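Local coordinates for putative alpha-ketoglutarate-dependent taurine dioxygenase (Burkholderia xenovorans, PDB 5HSX), which probably acts as an iron(II)- and 2-oxoglutarate-dependent dioxygenase of the TauD/TfdA family, at residues B[138-152]-B[252-266]. Sequence-based numbering, arbitrary orientation.
Sequences LRGVTIPPYGGDTQW and FTVRFKWQAGSVAFW. With EDO (1,2-ethanediol), chain O.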
loop_
_atom_site.group_PDB
_atom_site.type_symbol
_atom_site.label_atom_id
_atom_site.label_comp_id
_atom_site.label_asym_id
_atom_site.label_seq_id
_atom_site.Cartn_x
_atom_site.Cartn_y
_atom_site.Cartn_z
ATOM N N LEU B 138 -1.794 -9.862 -16.882
ATOM C CA LEU B 138 -2.369 -8.563 -17.208
ATOM C C LEU B 138 -1.285 -7.688 -17.825
ATOM O O LEU B 138 -0.234 -7.487 -17.207
ATOM C CB LEU B 138 -2.925 -7.916 -15.939
ATOM C CG LEU B 138 -3.526 -6.517 -16.002
ATOM C CD1 LEU B 138 -4.750 -6.499 -16.897
ATOM C CD2 LEU B 138 -3.866 -6.076 -14.570
ATOM N N ARG B 139 -1.531 -7.160 -19.029
ATOM C CA ARG B 139 -0.553 -6.311 -19.703
ATOM C C ARG B 139 -1.099 -4.899 -19.906
ATOM O O ARG B 139 -2.284 -4.710 -20.203
ATOM C CB ARG B 139 -0.109 -6.926 -21.049
ATOM C CG ARG B 139 -1.001 -6.643 -22.267
ATOM C CD ARG B 139 -0.468 -7.374 -23.503
ATOM N NE ARG B 139 -0.857 -6.710 -24.743
ATOM C CZ ARG B 139 -1.937 -7.013 -25.458
ATOM N NH1 ARG B 139 -2.749 -7.988 -25.067
ATOM N NH2 ARG B 139 -2.206 -6.337 -26.572
ATOM N N GLY B 140 -0.230 -3.905 -19.735
ATOM C CA GLY B 140 -0.613 -2.511 -19.860
ATOM C C GLY B 140 -0.219 -1.937 -21.206
ATOM O O GLY B 140 0.957 -1.942 -21.574
ATOM N N VAL B 141 -1.211 -1.447 -21.941
ATOM C CA VAL B 141 -0.999 -0.891 -23.276
ATOM C C VAL B 141 -0.999 0.628 -23.254
ATOM O O VAL B 141 -0.058 1.263 -23.733
ATOM C CB VAL B 141 -2.059 -1.438 -24.258
ATOM C CG1 VAL B 141 -1.966 -0.707 -25.598
ATOM C CG2 VAL B 141 -1.868 -2.944 -24.436
ATOM N N THR B 142 -2.057 1.228 -22.714
ATOM C CA THR B 142 -2.149 2.676 -22.535
ATOM C C THR B 142 -2.165 2.931 -21.036
ATOM O O THR B 142 -3.117 2.547 -20.347
ATOM C CB THR B 142 -3.391 3.235 -23.216
ATOM O OG1 THR B 142 -3.386 2.835 -24.592
ATOM C CG2 THR B 142 -3.408 4.756 -23.136
ATOM N N ILE B 143 -1.099 3.538 -20.527
ATOM C CA ILE B 143 -0.905 3.624 -19.084
ATOM C C ILE B 143 -0.682 5.076 -18.686
ATOM O O ILE B 143 0.190 5.750 -19.255
ATOM C CB ILE B 143 0.263 2.740 -18.622
ATOM C CG1 ILE B 143 -0.063 1.253 -18.838
ATOM C CG2 ILE B 143 0.629 3.055 -17.182
ATOM C CD1 ILE B 143 -1.291 0.747 -18.077
ATOM N N PRO B 144 -1.447 5.586 -17.720
ATOM C CA PRO B 144 -1.292 6.986 -17.317
ATOM C C PRO B 144 0.076 7.242 -16.713
ATOM O O PRO B 144 0.676 6.346 -16.093
ATOM C CB PRO B 144 -2.401 7.174 -16.267
ATOM C CG PRO B 144 -3.415 6.101 -16.591
ATOM C CD PRO B 144 -2.600 4.933 -17.079
ATOM N N PRO B 145 0.601 8.469 -16.837
ATOM C CA PRO B 145 1.891 8.791 -16.192
ATOM C C PRO B 145 1.889 8.579 -14.688
ATOM O O PRO B 145 2.945 8.288 -14.113
ATOM C CB PRO B 145 2.113 10.271 -16.553
ATOM C CG PRO B 145 0.787 10.783 -16.989
ATOM C CD PRO B 145 0.051 9.614 -17.582
ATOM N N TYR B 146 0.742 8.716 -14.029
ATOM C CA TYR B 146 0.636 8.387 -12.613
ATOM C C TYR B 146 -0.828 8.128 -12.289
ATOM O O TYR B 146 -1.726 8.457 -13.069
ATOM C CB TYR B 146 1.220 9.489 -11.722
ATOM C CG TYR B 146 0.625 10.858 -11.962
ATOM C CD1 TYR B 146 -0.453 11.310 -11.211
ATOM C CD2 TYR B 146 1.140 11.697 -12.943
ATOM C CE1 TYR B 146 -0.996 12.570 -11.428
ATOM C CE2 TYR B 146 0.601 12.950 -13.165
ATOM C CZ TYR B 146 -0.469 13.375 -12.407
ATOM O OH TYR B 146 -1.003 14.621 -12.631
ATOM N N GLY B 147 -1.050 7.552 -11.115
ATOM C CA GLY B 147 -2.328 6.977 -10.773
ATOM C C GLY B 147 -2.462 5.567 -11.322
ATOM O O GLY B 147 -1.766 5.155 -12.250
ATOM N N GLY B 148 -3.364 4.805 -10.716
ATOM C CA GLY B 148 -3.693 3.495 -11.236
ATOM C C GLY B 148 -2.832 2.344 -10.763
ATOM O O GLY B 148 -2.821 1.300 -11.425
ATOM N N ASP B 149 -2.102 2.496 -9.656
ATOM C CA ASP B 149 -1.273 1.407 -9.149
ATOM C C ASP B 149 -2.142 0.228 -8.713
ATOM O O ASP B 149 -3.288 0.398 -8.296
ATOM C CB ASP B 149 -0.425 1.871 -7.956
ATOM C CG ASP B 149 0.639 2.908 -8.323
ATOM O OD1 ASP B 149 0.748 3.333 -9.500
ATOM O OD2 ASP B 149 1.360 3.321 -7.389
ATOM N N THR B 150 -1.576 -0.976 -8.801
ATOM C CA THR B 150 -2.218 -2.203 -8.343
ATOM C C THR B 150 -1.447 -2.748 -7.147
ATOM O O THR B 150 -0.225 -2.588 -7.054
ATOM C CB THR B 150 -2.265 -3.262 -9.466
ATOM O OG1 THR B 150 -2.857 -2.696 -10.643
ATOM C CG2 THR B 150 -3.077 -4.488 -9.041
ATOM N N GLN B 151 -2.160 -3.395 -6.223
ATOM C CA GLN B 151 -1.515 -4.031 -5.084
ATOM C C GLN B 151 -1.918 -5.495 -4.995
ATOM O O GLN B 151 -3.020 -5.885 -5.391
ATOM C CB GLN B 151 -1.853 -3.342 -3.759
ATOM C CG GLN B 151 -1.593 -1.828 -3.760
ATOM C CD GLN B 151 -1.573 -1.247 -2.365
ATOM O OE1 GLN B 151 -0.957 -1.806 -1.463
ATOM N NE2 GLN B 151 -2.241 -0.101 -2.182
ATOM N N TRP B 152 -1.011 -6.297 -4.440
ATOM C CA TRP B 152 -1.256 -7.700 -4.150
ATOM C C TRP B 152 -0.904 -7.986 -2.695
ATOM O O TRP B 152 -0.039 -7.327 -2.108
ATOM C CB TRP B 152 -0.416 -8.641 -5.053
ATOM C CG TRP B 152 -0.859 -8.719 -6.494
ATOM C CD1 TRP B 152 -1.573 -9.731 -7.083
ATOM C CD2 TRP B 152 -0.591 -7.765 -7.525
ATOM N NE1 TRP B 152 -1.778 -9.454 -8.413
ATOM C CE2 TRP B 152 -1.183 -8.254 -8.711
ATOM C CE3 TRP B 152 0.091 -6.546 -7.562
ATOM C CZ2 TRP B 152 -1.111 -7.561 -9.923
ATOM C CZ3 TRP B 152 0.153 -5.852 -8.771
ATOM C CH2 TRP B 152 -0.439 -6.366 -9.928
ATOM N N PHE B 252 2.323 -7.790 4.284
ATOM C CA PHE B 252 1.989 -8.859 3.345
ATOM C C PHE B 252 1.848 -8.363 1.910
ATOM O O PHE B 252 1.576 -9.175 1.025
ATOM C CB PHE B 252 0.676 -9.568 3.750
ATOM C CG PHE B 252 0.676 -10.108 5.153
ATOM C CD1 PHE B 252 1.727 -10.898 5.609
ATOM C CD2 PHE B 252 -0.374 -9.818 6.020
ATOM C CE1 PHE B 252 1.733 -11.392 6.909
ATOM C CE2 PHE B 252 -0.377 -10.301 7.323
ATOM C CZ PHE B 252 0.683 -11.094 7.767
ATOM N N THR B 253 2.046 -7.066 1.644
ATOM C CA THR B 253 1.628 -6.485 0.373
ATOM C C THR B 253 2.798 -5.993 -0.473
ATOM O O THR B 253 3.899 -5.738 0.019
ATOM C CB THR B 253 0.655 -5.302 0.569
ATOM O OG1 THR B 253 1.358 -4.175 1.119
ATOM C CG2 THR B 253 -0.495 -5.703 1.475
ATOM N N VAL B 254 2.522 -5.848 -1.768
ATOM C CA VAL B 254 3.407 -5.147 -2.695
ATOM C C VAL B 254 2.551 -4.258 -3.592
ATOM O O VAL B 254 1.421 -4.614 -3.941
ATOM C CB VAL B 254 4.265 -6.135 -3.526
ATOM C CG1 VAL B 254 3.384 -6.982 -4.473
ATOM C CG2 VAL B 254 5.349 -5.385 -4.302
ATOM N N ARG B 255 3.088 -3.090 -3.945
ATOM C CA ARG B 255 2.426 -2.126 -4.816
ATOM C C ARG B 255 3.216 -1.992 -6.112
ATOM O O ARG B 255 4.453 -1.992 -6.095
ATOM C CB ARG B 255 2.305 -0.771 -4.102
ATOM C CG ARG B 255 1.595 0.330 -4.891
ATOM C CD ARG B 255 1.301 1.494 -3.958
ATOM N NE ARG B 255 0.744 2.632 -4.674
ATOM C CZ ARG B 255 0.156 3.664 -4.075
ATOM N NH1 ARG B 255 0.029 3.676 -2.757
ATOM N NH2 ARG B 255 -0.319 4.679 -4.804
ATOM N N PHE B 256 2.503 -1.873 -7.236
ATOM C CA PHE B 256 3.106 -1.857 -8.567
ATOM C C PHE B 256 2.624 -0.622 -9.309
ATOM O O PHE B 256 1.415 -0.426 -9.464
ATOM C CB PHE B 256 2.729 -3.122 -9.346
ATOM C CG PHE B 256 3.413 -3.264 -10.683
ATOM C CD1 PHE B 256 4.774 -3.522 -10.759
ATOM C CD2 PHE B 256 2.684 -3.201 -11.855
ATOM C CE1 PHE B 256 5.396 -3.681 -11.990
ATOM C CE2 PHE B 256 3.297 -3.373 -13.088
ATOM C CZ PHE B 256 4.654 -3.616 -13.155
ATOM N N LYS B 257 3.555 0.193 -9.780
ATOM C CA LYS B 257 3.223 1.335 -10.616
ATOM C C LYS B 257 3.433 0.939 -12.067
ATOM O O LYS B 257 4.554 0.604 -12.471
ATOM C CB LYS B 257 4.055 2.566 -10.257
ATOM C CG LYS B 257 3.725 3.758 -11.153
ATOM C CD LYS B 257 4.380 5.031 -10.648
ATOM C CE LYS B 257 3.894 6.254 -11.434
ATOM N NZ LYS B 257 4.249 6.215 -12.886
ATOM N N TRP B 258 2.348 0.963 -12.837
ATOM C CA TRP B 258 2.370 0.507 -14.219
ATOM C C TRP B 258 3.118 1.470 -15.128
ATOM O O TRP B 258 3.178 2.679 -14.889
ATOM C CB TRP B 258 0.944 0.334 -14.744
ATOM C CG TRP B 258 0.236 -0.792 -14.092
ATOM C CD1 TRP B 258 -0.451 -0.760 -12.913
ATOM C CD2 TRP B 258 0.162 -2.139 -14.568
ATOM N NE1 TRP B 258 -0.952 -2.009 -12.628
ATOM C CE2 TRP B 258 -0.592 -2.869 -13.634
ATOM C CE3 TRP B 258 0.654 -2.794 -15.702
ATOM C CZ2 TRP B 258 -0.863 -4.226 -13.791
ATOM C CZ3 TRP B 258 0.379 -4.139 -15.862
ATOM C CH2 TRP B 258 -0.367 -4.845 -14.906
ATOM N N GLN B 259 3.692 0.910 -16.184
ATOM C CA GLN B 259 4.144 1.659 -17.344
ATOM C C GLN B 259 3.628 0.939 -18.579
ATOM O O GLN B 259 3.282 -0.244 -18.521
ATOM C CB GLN B 259 5.676 1.777 -17.402
ATOM C CG GLN B 259 6.296 2.478 -16.196
ATOM C CD GLN B 259 7.811 2.479 -16.264
ATOM O OE1 GLN B 259 8.391 2.738 -17.317
ATOM N NE2 GLN B 259 8.458 2.169 -15.144
ATOM N N ALA B 260 3.573 1.658 -19.699
ATOM C CA ALA B 260 3.273 1.002 -20.964
ATOM C C ALA B 260 4.255 -0.142 -21.182
ATOM O O ALA B 260 5.455 -0.004 -20.931
ATOM C CB ALA B 260 3.352 2.003 -22.123
ATOM N N GLY B 261 3.734 -1.287 -21.617
ATOM C CA GLY B 261 4.563 -2.454 -21.812
ATOM C C GLY B 261 4.819 -3.275 -20.567
ATOM O O GLY B 261 5.576 -4.253 -20.635
ATOM N N SER B 262 4.223 -2.921 -19.432
ATOM C CA SER B 262 4.414 -3.729 -18.235
ATOM C C SER B 262 3.444 -4.902 -18.224
ATOM O O SER B 262 2.369 -4.855 -18.830
ATOM C CB SER B 262 4.237 -2.889 -16.968
ATOM O OG SER B 262 5.250 -1.890 -16.870
ATOM N N VAL B 263 3.854 -5.976 -17.547
ATOM C CA VAL B 263 3.065 -7.198 -17.432
ATOM C C VAL B 263 3.106 -7.646 -15.978
ATOM O O VAL B 263 4.170 -7.644 -15.354
ATOM C CB VAL B 263 3.594 -8.319 -18.355
ATOM C CG1 VAL B 263 2.730 -9.587 -18.220
ATOM C CG2 VAL B 263 3.644 -7.850 -19.810
ATOM N N ALA B 264 1.946 -8.020 -15.438
ATOM C CA ALA B 264 1.844 -8.625 -14.117
ATOM C C ALA B 264 1.280 -10.030 -14.263
ATOM O O ALA B 264 0.272 -10.229 -14.949
ATOM C CB ALA B 264 0.952 -7.785 -13.192
ATOM N N PHE B 265 1.929 -10.996 -13.611
ATOM C CA PHE B 265 1.596 -12.418 -13.707
ATOM C C PHE B 265 1.477 -12.908 -12.270
ATOM O O PHE B 265 2.483 -12.962 -11.554
ATOM C CB PHE B 265 2.707 -13.148 -14.475
ATOM C CG PHE B 265 2.464 -14.625 -14.767
ATOM C CD1 PHE B 265 1.275 -15.270 -14.451
ATOM C CD2 PHE B 265 3.467 -15.355 -15.388
ATOM C CE1 PHE B 265 1.099 -16.618 -14.759
ATOM C CE2 PHE B 265 3.301 -16.700 -15.693
ATOM C CZ PHE B 265 2.115 -17.335 -15.372
ATOM N N TRP B 266 0.261 -13.214 -11.809
ATOM C CA TRP B 266 0.097 -13.548 -10.399
ATOM C C TRP B 266 -0.606 -14.882 -10.200
ATOM O O TRP B 266 -1.388 -15.335 -11.042
ATOM C CB TRP B 266 -0.653 -12.460 -9.618
ATOM C CG TRP B 266 -2.092 -12.212 -9.980
ATOM C CD1 TRP B 266 -3.192 -12.772 -9.394
ATOM C CD2 TRP B 266 -2.584 -11.271 -10.943
ATOM N NE1 TRP B 266 -4.339 -12.259 -9.958
ATOM C CE2 TRP B 266 -3.994 -11.334 -10.907
ATOM C CE3 TRP B 266 -1.970 -10.396 -11.843
ATOM C CZ2 TRP B 266 -4.804 -10.549 -11.738
ATOM C CZ3 TRP B 266 -2.779 -9.608 -12.664
ATOM C CH2 TRP B 266 -4.179 -9.702 -12.610
HETATM C C1 EDO O . -3.923 3.500 -4.911
HETATM O O1 EDO O . -5.010 3.263 -5.816
HETATM C C2 EDO O . -3.096 2.227 -4.737
HETATM O O2 EDO O . -3.917 1.200 -4.163
HETATM O O HOH W 1 1.639 4.958 -13.783
HETATM O O HOH W 2 3.513 5.303 -15.686
HETATM O O HOH W 3 0.212 2.637 -12.097
HETATM O O HOH W 4 -1.593 4.940 -7.676
#
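With CG of W258 beside its own backbone N (chi1 -68°) and OG1 of T150 likewise placed (chi1 -53°), the indole N-H meets the hydroxyl oxygen almost in the ring plane, NE1 to OG1 2.8 Å. CD2 of L138 packs against CZ2 of W258 at 3.6 Å, and CG2 of I143 against CB of W258. This indole lies between the two layers of a double-stranded beta-helix, the fold of the TauD family: 138-140 pairs antiparallel with 263-266 in the major sheet, 150-152 with 253-256 in the minor one. Also between the sheets, NE1 of W152 sits over one face of the W266 ring, 3.2 Å from CG of W266, the five-membered rings inclined at 59°. W266 in turn meets H273, a ligand of the bound sodium. At the edge facing the second subunit, whose T253 O takes a weak hydrogen bond from R255 NH1, the extended R255 forms a salt bridge, NE 2.9 Å from OD2 of D149 on the anti lone pair. K257 extends across to the 141-149 loop, its NZ donating to O of P145 at 2.7 Å; two waters, one held only weakly by NZ, bridge to the carbonyls of P144 and W258. Aromatic packing and the W258-T150 hydrogen bond thus join the two sheets inside; outside, the salt bridge fixes the loop before 150-152 to strand 253-256, while lysine and waters tie the loops.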